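Local coordinates for muconolactone isomerase-like protein (Thermus thermophilus, PDB 1VDH) that catalyses the hydrogen peroxide-dependent decarboxylation of Fe-coproporphyrin III to heme b, by way of a three-propionate intermediate, and works as a homopentamer, at the interface of chains A and B. Coordinates in Å, arbitrary orientation; residue numbers count along the deposited sequence, not the author numbering. Chains: chain A/B, muconolactone isomerase-like protein.

Contact 1: the interface of chains A and B. Residues chain A 150, 152, 155, 223-225, 227; chain B 151-153, 156.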
# COMPACT_ATOMS: atom_id res chain seq x y z
N ARG A 150 -16.43 7.74 10.42
CA ARG A 150 -15.54 7.18 11.42
C ARG A 150 -16.17 6.35 12.54
O ARG A 150 -17.26 6.66 13.03
CB ARG A 150 -14.68 8.29 12.01
CG ARG A 150 -13.63 7.84 13.01
CD ARG A 150 -12.84 9.02 13.55
NE ARG A 150 -11.97 9.62 12.54
CZ ARG A 150 -11.34 10.78 12.69
NH1 ARG A 150 -10.55 11.23 11.72
NH2 ARG A 150 -11.52 11.50 13.79
N GLN A 152 -14.02 5.14 15.36
CA GLN A 152 -12.78 5.01 16.12
C GLN A 152 -12.90 5.64 17.50
O GLN A 152 -13.18 6.83 17.62
CB GLN A 152 -11.61 5.67 15.38
CG GLN A 152 -11.36 5.18 13.95
CD GLN A 152 -10.91 3.73 13.86
OE1 GLN A 152 -11.17 3.05 12.87
NE2 GLN A 152 -10.22 3.25 14.89
N ASP A 155 -14.95 8.75 18.69
CA ASP A 155 -15.53 9.26 17.46
C ASP A 155 -16.15 8.10 16.69
O ASP A 155 -15.56 7.60 15.73
CB ASP A 155 -14.47 9.95 16.59
CG ASP A 155 -13.80 11.12 17.28
OD1 ASP A 155 -12.67 11.46 16.88
OD2 ASP A 155 -14.40 11.72 18.20
N SER A 223 -17.74 16.51 10.09
CA SER A 223 -16.57 16.19 9.27
C SER A 223 -15.30 16.11 10.13
O SER A 223 -14.52 15.16 10.00
CB SER A 223 -16.37 17.24 8.17
OG SER A 223 -17.52 17.34 7.34
N ALA A 224 -15.10 17.10 10.99
CA ALA A 224 -13.92 17.15 11.85
C ALA A 224 -13.71 15.89 12.69
O ALA A 224 -12.59 15.38 12.80
CB ALA A 224 -13.97 18.39 12.74
N ARG A 225 -14.80 15.37 13.26
CA ARG A 225 -14.72 14.18 14.10
C ARG A 225 -15.07 12.85 13.43
O ARG A 225 -14.51 11.82 13.79
CB ARG A 225 -15.62 14.33 15.34
CG ARG A 225 -15.12 15.33 16.38
CD ARG A 225 -16.02 15.36 17.61
NE ARG A 225 -16.09 14.06 18.29
CZ ARG A 225 -16.86 13.80 19.33
NH1 ARG A 225 -17.65 14.73 19.84
NH2 ARG A 225 -16.85 12.59 19.88
N GLY A 227 -15.43 12.40 9.73
CA GLY A 227 -15.08 12.26 8.33
C GLY A 227 -13.81 11.47 8.08
O GLY A 227 -12.77 11.74 8.68
N ARG B 151 -6.65 14.90 12.84
CA ARG B 151 -8.01 14.87 13.37
C ARG B 151 -8.14 13.51 14.06
O ARG B 151 -8.88 12.64 13.60
CB ARG B 151 -9.04 14.96 12.24
CG ARG B 151 -9.15 16.32 11.58
CD ARG B 151 -10.19 16.30 10.46
NE ARG B 151 -9.87 15.29 9.45
CZ ARG B 151 -10.60 14.21 9.21
NH1 ARG B 151 -10.21 13.34 8.28
NH2 ARG B 151 -11.72 13.99 9.88
N GLN B 152 -7.41 13.33 15.15
CA GLN B 152 -7.42 12.05 15.84
C GLN B 152 -7.45 12.21 17.36
O GLN B 152 -6.61 12.92 17.92
CB GLN B 152 -6.19 11.23 15.43
CG GLN B 152 -6.42 9.73 15.37
CD GLN B 152 -7.36 9.32 14.25
OE1 GLN B 152 -7.02 9.42 13.07
NE2 GLN B 152 -8.57 8.88 14.61
N GLY B 153 -8.40 11.53 18.00
CA GLY B 153 -8.53 11.60 19.44
C GLY B 153 -8.51 13.01 19.99
O GLY B 153 -9.27 13.87 19.54
N ASN B 156 -7.17 17.00 17.57
CA ASN B 156 -8.03 17.32 16.44
C ASN B 156 -7.95 18.80 16.11
O ASN B 156 -8.64 19.63 16.72
CB ASN B 156 -9.48 16.91 16.72
CG ASN B 156 -10.33 16.90 15.47
OD1 ASN B 156 -10.28 17.83 14.66
ND2 ASN B 156 -11.10 15.83 15.28
O HOH W 1 -11.15 13.69 17.42
O HOH W 2 -10.40 9.81 16.70
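A:Arg150 and B:Arg151 reach past each other between neighbouring subunits of this chlorite dismutase-family (ChdC) pentamer, each guanidinium seeking backbone oxygens of the other chain. The A:Arg150 side chain leaves with CG anti to the backbone N (chi1 -176°) and bends at chi3, which brings its end nitrogens to the carbonyl of B:Arg151. NH1 and NH2 of A:Arg150 both lie 2.9 Å from B:Arg151 O, but the N-H directions are poor and both bonds are weak. B:Gln152, though poorly ordered, places its amide NE2 over one face of this guanidinium, the two planes turned 43° apart. B:Arg151 runs the other way, its CD passing the backbone of A:Ala224, and grips the carbonyl of A:Gly227 end-on. Its NH2 donates to A:Gly227 O at 2.8 Å and NH1 to the same oxygen at 3.0 Å. That oxygen lies in the guanidinium plane, so the two N-H groups converge on it; the NH1 donor stands above the carbonyl plane, whereas NH2 is tilted only slightly from it. The two guanidinium planes are 21° from parallel, a like-charge pairing probably eased by the surrounding carbonyls and by A:Asp155. Beside them, B:Asn156 sends ND2 to A:Ala224 O in helix 221-226, 2.9 Å away and nearly straight at the hydrogen, from above the carbonyl plane. A:Asp155 is the second-shell acid: its OD2 takes NE and NH2 of A:Arg225 side-on, with NE at 2.9 Å, while OD1 makes a weak bond to A:Arg150 NH2 at the guanidinium edge. OD1 also meets two waters. Water 1 links it to B:Gly153 O and B:Asn156 ND2, and water 2 links it to B:Gly153 N, 2.9 Å from that water.

Contact 2: the interface of chains A and B. Residues chain A 69-71; chain B 90, 104-107, 194.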
# COMPACT_ATOMS: atom_id res chain seq x y z
N GLY A 69 -3.32 15.13 -13.02
CA GLY A 69 -2.47 14.27 -12.21
C GLY A 69 -2.23 12.85 -12.66
O GLY A 69 -2.76 12.41 -13.68
N HIS A 70 -1.44 12.12 -11.87
CA HIS A 70 -1.09 10.74 -12.19
C HIS A 70 -2.13 9.69 -11.82
O HIS A 70 -2.02 8.53 -12.23
CB HIS A 70 0.24 10.37 -11.53
CG HIS A 70 0.12 10.06 -10.06
ND1 HIS A 70 -0.27 11.01 -9.13
CD2 HIS A 70 0.31 8.91 -9.37
CE1 HIS A 70 -0.31 10.45 -7.93
NE2 HIS A 70 0.04 9.18 -8.05
N LYS A 71 -3.13 10.09 -11.04
CA LYS A 71 -4.14 9.14 -10.58
C LYS A 71 -5.09 8.64 -11.67
O LYS A 71 -5.61 7.53 -11.57
CB LYS A 71 -4.93 9.71 -9.40
CG LYS A 71 -4.05 10.09 -8.20
CD LYS A 71 -4.88 10.29 -6.93
CE LYS A 71 -5.98 11.34 -7.11
NZ LYS A 71 -5.46 12.73 -7.17
N GLU B 90 0.56 19.90 -18.76
CA GLU B 90 0.67 18.49 -18.43
C GLU B 90 0.43 17.60 -19.66
O GLU B 90 1.20 16.67 -19.92
CB GLU B 90 -0.34 18.16 -17.32
CG GLU B 90 -0.41 16.71 -16.90
CD GLU B 90 -1.50 16.49 -15.86
OE1 GLU B 90 -1.18 15.98 -14.77
OE2 GLU B 90 -2.67 16.83 -16.14
N ARG B 104 5.11 8.21 -15.10
CA ARG B 104 4.64 9.09 -14.02
C ARG B 104 4.71 8.33 -12.70
O ARG B 104 4.16 7.23 -12.59
CB ARG B 104 3.20 9.55 -14.28
CG ARG B 104 3.01 10.35 -15.55
CD ARG B 104 1.66 11.09 -15.54
NE ARG B 104 1.68 12.27 -14.67
CZ ARG B 104 0.81 13.27 -14.73
NH1 ARG B 104 -0.18 13.25 -15.62
NH2 ARG B 104 0.95 14.33 -13.94
N SER B 105 5.41 8.88 -11.73
CA SER B 105 5.56 8.23 -10.43
C SER B 105 4.72 8.87 -9.33
O SER B 105 4.24 8.18 -8.43
CB SER B 105 7.03 8.18 -10.03
OG SER B 105 7.57 9.49 -9.92
N TYR B 106 4.54 10.19 -9.40
CA TYR B 106 3.75 10.89 -8.40
C TYR B 106 3.34 12.25 -8.96
O TYR B 106 3.91 12.72 -9.95
CB TYR B 106 4.57 11.08 -7.12
CG TYR B 106 3.76 11.52 -5.92
CD1 TYR B 106 2.84 10.66 -5.33
CD2 TYR B 106 3.93 12.79 -5.36
CE1 TYR B 106 2.10 11.05 -4.21
CE2 TYR B 106 3.20 13.19 -4.24
CZ TYR B 106 2.29 12.31 -3.67
OH TYR B 106 1.56 12.69 -2.57
N SER B 107 2.34 12.86 -8.34
CA SER B 107 1.86 14.17 -8.78
C SER B 107 1.04 14.82 -7.67
O SER B 107 0.58 14.14 -6.74
CB SER B 107 0.99 14.04 -10.03
OG SER B 107 -0.30 13.53 -9.70
N ASP B 194 -6.86 17.18 -4.12
CA ASP B 194 -5.95 16.04 -4.17
C ASP B 194 -6.00 15.23 -2.87
O ASP B 194 -6.79 15.54 -1.97
CB ASP B 194 -4.52 16.48 -4.52
CG ASP B 194 -3.82 15.49 -5.44
OD1 ASP B 194 -3.11 15.94 -6.37
OD2 ASP B 194 -3.96 14.27 -5.24
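A:His70, in the loop after strand 61-67, presses its imidazole against B:Ser107 and B:Tyr106 of strand 102-116 in this chlorite dismutase-family pentamer and buries 100 Å² there. Its CB lies near B:Ser107 CB and the guanidinium of B:Arg104. CG sits between the backbone N and the carbonyl carbon (chi1 78°), which sets the ring between A:Lys71 and the B strand, with ND1 toward B:Ser107. At the ring edge, in plane, ND1 meets the hydroxyl OG of B:Ser107 at 2.6 Å in a nearly straight hydrogen bond whose direction is not decided. The backbone N of A:His70 donates to the same OG at 2.8 Å, so one hydroxyl ties both ring and main chain. CD2 and NE2 at the far side of the ring lie by B:Tyr106 CA, which stands over the centre of one face, 3.9 Å from the centroid, as a CH-pi contact. CE1 approaches CD1 of the B:Tyr106 ring. A:Lys71 CG covers the opposite face toward the rim, leaving the imidazole sandwiched between its own neighbour and the partner strand. Bent at chi3 and chi4, A:Lys71 carries NZ to B:Asp194 OD2 in a 2.9 Å salt bridge that comes from above the carboxylate plane. On the other flank, the B:Arg104 guanidinium lies flat along the A:Gly69–A:His70 peptide, while its NH2 binds B:Glu90 OE1 at 2.8 Å within the guanidinium plane. That oxygen also takes A:Gly69 N at 2.9 Å on its syn lone pair, the arginine arriving on the anti side. An alanine in place of B:Arg104 would probably leave B:Glu90 without its charge mate, free to swing from A:Gly69 N, and open a gap beside the glycine peptide. The site docks the 69-71 loop of one subunit onto the barrel strand of the next, helping to hold the homopentamer together.

Contact 1 and contact 2 lie on the same A–B boundary, their C-alpha centres about 28 Å apart, and share no residues. Contact 1 brings the 150-156 segments of both chains together beside helix 221-226 of A; contact 2 pairs a loop of A with strand 102-116 and helix 83-94 of B. The interface is not an exact two-fold, so each subunit can offer a different face to each of its two neighbours, as a closed ring of five requires. The centre of contact 1 is about 14 Å from A:Tyr145, that of contact 2 about 14 Å from B:Tyr145, so assembly may help steady the surroundings of both predicted active sites.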